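Local atomic coordinates of melanin biosynthesis protein TyrA, putative (Shewanella oneidensis, PDB entry 2IIZ), a protein that binds heme b and probably acts as a peroxidase of the dye-decolorizing (DyP-type) family. Residues D266-E269 with K270-S274. Residues are numbered along the deposited sequence; the frame is centred on the assembly and turned at random.
With HEM (protoporphyrin IX containing Fe), chain C.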
ATOM      1  N   ASP A 266      14.700  -6.475  27.798  1.00 34.00           N
ATOM      2  CA  ASP A 266      15.865  -5.598  27.986  1.00 35.10           C
ATOM      3  C   ASP A 266      16.904  -5.742  26.856  1.00 33.56           C
ATOM      4  O   ASP A 266      17.778  -4.886  26.693  1.00 33.56           O
ATOM      5  CB  ASP A 266      16.471  -5.691  29.403  1.00 35.74           C
ATOM      6  CG  ASP A 266      16.609  -7.094  29.892  1.00 41.91           C
ATOM      7  OD1 ASP A 266      16.485  -7.998  29.044  1.00 51.93           O
ATOM      8  OD2 ASP A 266      16.841  -7.295  31.117  1.00 44.77           O
ATOM      9  N   HIS A 267      16.804  -6.806  26.069  1.00 32.05           N
ATOM     10  CA  HIS A 267      17.683  -6.960  24.909  1.00 32.37           C
ATOM     11  C   HIS A 267      17.548  -5.796  23.926  1.00 33.46           C
ATOM     12  O   HIS A 267      18.531  -5.118  23.634  1.00 32.74           O
ATOM     13  CB  HIS A 267      17.421  -8.286  24.214  1.00 30.10           C
ATOM     14  CG  HIS A 267      17.985  -9.455  24.947  1.00 30.01           C
ATOM     15  ND1 HIS A 267      18.126 -10.695  24.368  1.00 27.96           N
ATOM     16  CD2 HIS A 267      18.454  -9.571  26.216  1.00 24.67           C
ATOM     17  CE1 HIS A 267      18.652 -11.529  25.249  1.00 37.25           C
ATOM     18  NE2 HIS A 267      18.860 -10.873  26.380  1.00 25.55           N
ATOM     19  N   PHE A 268      16.336  -5.563  23.425  1.00 36.11           N
ATOM     20  CA  PHE A 268      16.070  -4.387  22.568  1.00 37.28           C
ATOM     21  C   PHE A 268      16.527  -3.087  23.251  1.00 37.62           C
ATOM     22  O   PHE A 268      17.100  -2.224  22.609  1.00 38.74           O
ATOM     23  CB  PHE A 268      14.586  -4.305  22.233  1.00 38.85           C
ATOM     24  CG  PHE A 268      14.133  -2.946  21.723  1.00 43.27           C
ATOM     25  CD1 PHE A 268      14.254  -2.614  20.388  1.00 40.81           C
ATOM     26  CD2 PHE A 268      13.576  -2.009  22.589  1.00 42.35           C
ATOM     27  CE1 PHE A 268      13.833  -1.368  19.924  1.00 41.22           C
ATOM     28  CE2 PHE A 268      13.158  -0.768  22.125  1.00 41.31           C
ATOM     29  CZ  PHE A 268      13.287  -0.454  20.794  1.00 40.11           C
ATOM     30  N   GLU A 269      16.274  -2.957  24.551  1.00 37.19           N
ATOM     31  CA  GLU A 269      16.575  -1.708  25.264  1.00 37.70           C
ATOM     32  C   GLU A 269      18.069  -1.426  25.306  1.00 37.04           C
ATOM     33  O   GLU A 269      18.530  -0.342  24.922  1.00 39.40           O
ATOM     34  CB  GLU A 269      16.017  -1.721  26.690  1.00 36.19           C
ATOM     35  CG  GLU A 269      16.039  -0.343  27.336  1.00 35.29           C
ATOM     36  CD  GLU A 269      15.605  -0.349  28.804  1.00 42.16           C
ATOM     37  OE1 GLU A 269      14.610  -1.022  29.141  1.00 38.39           O
ATOM     38  OE2 GLU A 269      16.271   0.332  29.621  1.00 46.18           O
ATOM     39  N   LYS A 270      18.820  -2.407  25.775  1.00 34.48           N
ATOM     40  CA  LYS A 270      20.264  -2.320  25.753  1.00 34.65           C
ATOM     41  C   LYS A 270      20.807  -1.945  24.358  1.00 33.96           C
ATOM     42  O   LYS A 270      21.720  -1.126  24.249  1.00 32.23           O
ATOM     43  CB  LYS A 270      20.853  -3.640  26.244  1.00 35.54           C
ATOM     44  CG  LYS A 270      20.709  -3.843  27.759  1.00 37.64           C
ATOM     45  CD  LYS A 270      20.857  -5.309  28.157  1.00 41.21           C
ATOM     46  CE  LYS A 270      21.379  -5.466  29.609  1.00 43.58           C
ATOM     47  NZ  LYS A 270      20.779  -4.462  30.535  1.00 42.58           N
HETATM   48  N   MSE A 271      20.246  -2.535  23.303  1.00 31.75           N
HETATM   49  CA  MSE A 271      20.655  -2.194  21.928  1.00 32.57           C
HETATM   50  C   MSE A 271      20.333  -0.754  21.610  1.00 33.56           C
HETATM   51  O   MSE A 271      21.164  -0.047  21.071  1.00 38.86           O
HETATM   52  CB  MSE A 271      19.978  -3.093  20.889  1.00 30.27           C
HETATM   53  CG  MSE A 271      20.639  -4.442  20.749  1.00 33.72           C
HETATM   54 SE   MSE A 271      19.485  -5.769  19.931  0.70 31.66          SE
HETATM   55  CE  MSE A 271      20.625  -7.216  19.946  1.00 33.68           C
ATOM     56  N   LEU A 272      19.125  -0.322  21.948  1.00 32.22           N
ATOM     57  CA  LEU A 272      18.689   1.026  21.647  1.00 30.43           C
ATOM     58  C   LEU A 272      19.519   2.061  22.415  1.00 31.31           C
ATOM     59  O   LEU A 272      19.917   3.092  21.869  1.00 30.24           O
ATOM     60  CB  LEU A 272      17.229   1.166  21.994  1.00 28.74           C
ATOM     61  CG  LEU A 272      16.580   2.482  21.595  1.00 34.89           C
ATOM     62  CD1 LEU A 272      16.449   2.566  20.083  1.00 39.58           C
ATOM     63  CD2 LEU A 272      15.201   2.656  22.299  1.00 34.09           C
ATOM     64  N   HIS A 273      19.782   1.782  23.681  1.00 30.18           N
ATOM     65  CA  HIS A 273      20.652   2.646  24.467  1.00 30.86           C
ATOM     66  C   HIS A 273      22.009   2.770  23.766  1.00 31.32           C
ATOM     67  O   HIS A 273      22.468   3.878  23.477  1.00 31.78           O
ATOM     68  CB  HIS A 273      20.790   2.082  25.876  1.00 29.79           C
ATOM     69  CG  HIS A 273      21.646   2.902  26.777  1.00 31.80           C
ATOM     70  ND1 HIS A 273      22.984   3.126  26.529  1.00 34.53           N
ATOM     71  CD2 HIS A 273      21.360   3.543  27.934  1.00 33.00           C
ATOM     72  CE1 HIS A 273      23.484   3.876  27.494  1.00 37.77           C
ATOM     73  NE2 HIS A 273      22.519   4.144  28.359  1.00 32.79           N
ATOM     74  N   SER A 274      22.640   1.634  23.484  1.00 32.16           N
ATOM     75  CA  SER A 274      23.897   1.617  22.730  1.00 32.37           C
ATOM     76  C   SER A 274      23.841   2.398  21.406  1.00 33.03           C
ATOM     77  O   SER A 274      24.857   2.964  20.995  1.00 31.86           O
ATOM     78  CB  SER A 274      24.348   0.183  22.459  1.00 31.57           C
ATOM     79  OG  SER A 274      25.316   0.168  21.433  1.00 31.33           O
TER
HETATM   80  CHA HEM C 400      21.680  -5.365  11.841  1.00 32.19           C
HETATM   81  CHB HEM C 400      19.336  -1.933   9.404  1.00 28.51           C
HETATM   82  CHC HEM C 400      17.243  -0.409  13.426  1.00 30.85           C
HETATM   83  CHD HEM C 400      19.119  -4.144  15.778  1.00 30.50           C
HETATM   84  C1A HEM C 400      21.252  -4.543  10.832  1.00 37.29           C
HETATM   85  C2A HEM C 400      21.715  -4.590   9.461  1.00 29.86           C
HETATM   86  C3A HEM C 400      21.050  -3.626   8.797  1.00 30.40           C
HETATM   87  C4A HEM C 400      20.166  -2.968   9.722  1.00 28.44           C
HETATM   88  CMA HEM C 400      21.176  -3.251   7.312  1.00 30.12           C
HETATM   89  CAA HEM C 400      22.773  -5.574   8.905  1.00 33.95           C
HETATM   90  CBA HEM C 400      22.128  -6.865   8.361  1.00 34.73           C
HETATM   91  CGA HEM C 400      21.740  -7.799   9.485  1.00 34.44           C
HETATM   92  O1A HEM C 400      20.517  -7.941   9.782  1.00 25.83           O
HETATM   93  O2A HEM C 400      22.649  -8.419  10.101  1.00 35.77           O
HETATM   94  C1B HEM C 400      18.587  -1.221  10.288  1.00 21.14           C
HETATM   95  C2B HEM C 400      17.780  -0.071   9.944  1.00 25.79           C
HETATM   96  C3B HEM C 400      17.195   0.354  11.070  1.00 28.26           C
HETATM   97  C4B HEM C 400      17.622  -0.521  12.135  1.00 27.03           C
HETATM   98  CMB HEM C 400      17.673   0.495   8.509  1.00 34.93           C
HETATM   99  CAB HEM C 400      16.235   1.532  11.299  1.00 30.78           C
HETATM  100  CBB HEM C 400      16.355   2.655  10.604  1.00 39.88           C
HETATM  101  C1C HEM C 400      17.597  -1.281  14.407  1.00 28.02           C
HETATM  102  C2C HEM C 400      17.207  -1.145  15.786  1.00 30.05           C
HETATM  103  C3C HEM C 400      17.726  -2.182  16.451  1.00 30.86           C
HETATM  104  C4C HEM C 400      18.449  -2.993  15.491  1.00 24.42           C
HETATM  105  CMC HEM C 400      16.351   0.022  16.302  1.00 32.43           C
HETATM  106  CAC HEM C 400      17.616  -2.517  17.950  1.00 35.17           C
HETATM  107  CBC HEM C 400      16.972  -1.766  18.853  1.00 37.61           C
HETATM  108  C1D HEM C 400      19.956  -4.831  14.943  1.00 31.64           C
HETATM  109  C2D HEM C 400      20.638  -6.047  15.298  1.00 32.26           C
HETATM  110  C3D HEM C 400      21.440  -6.429  14.068  1.00 36.95           C
HETATM  111  C4D HEM C 400      21.155  -5.402  13.101  1.00 36.39           C
HETATM  112  CMD HEM C 400      20.568  -6.788  16.651  1.00 36.77           C
HETATM  113  CAD HEM C 400      22.368  -7.639  13.873  1.00 36.72           C
HETATM  114  CBD HEM C 400      23.790  -7.181  14.153  1.00 36.79           C
HETATM  115  CGD HEM C 400      24.752  -8.338  14.286  1.00 39.04           C
HETATM  116  O1D HEM C 400      25.561  -8.552  13.331  1.00 41.41           O
HETATM  117  O2D HEM C 400      24.703  -9.029  15.337  1.00 26.96           O
HETATM  118  NA  HEM C 400      20.306  -3.543  10.966  1.00 23.70           N
HETATM  119  NB  HEM C 400      18.470  -1.478  11.637  1.00 29.20           N
HETATM  120  NC  HEM C 400      18.352  -2.418  14.242  1.00 24.03           N
HETATM  121  ND  HEM C 400      20.280  -4.480  13.646  1.00 34.86           N
HETATM  122 FE   HEM C 400      19.506  -2.844  12.640  1.00 31.37          FE
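F268 and L272 lie one turn apart on the alpha-helix 266-276 and point the same way, side by side. The helix belongs to the C-terminal half of the DyP-type peroxidase fold, and it packs one flank against the heme and the strands of the large antiparallel sheet.

The apolar contacts sit on this buried flank. CD2 of L272 comes within 3.9 Å of CZ of F268, while CB of L272 lies over one face of the ring. F268 holds CG anti to its backbone N (chi1 163°), which carries the ring out along the flank L272 occupies. F268 also stacks on H182 and touches F258, a heme-binding residue. L272 continues the packing onto Q184 and Y186 of strand 179-188.

Backbone bonds hold the turn together. K270 N donates to D266 O, M271 N to H267 O, and L272 N to F268 O at 2.9 Å. H273 N reaches E269 O at 2.8 Å in a nearly straight bond of 174°.

D266 and K270 form a polar, more open side. The aliphatic part of K270 runs past D266 O, and its NZ stays 4.9 Å from OD2 of D266, too far for a salt bridge. OD1 of D266 is hydrogen-bonded to OG1 of T264. H267 lies against I239, I241 and C262, and its ND1 is hydrogen-bonded to the carbonyl O of E240.

Two residues line the heme pocket and meet the rim of the porphyrin. CD1 of F268 lies 3.2 Å from the heme vinyl carbon CBC. Selenomethionine M271, extended beyond CG, sets its terminal CE 3.3 Å from the heme methyl CMD.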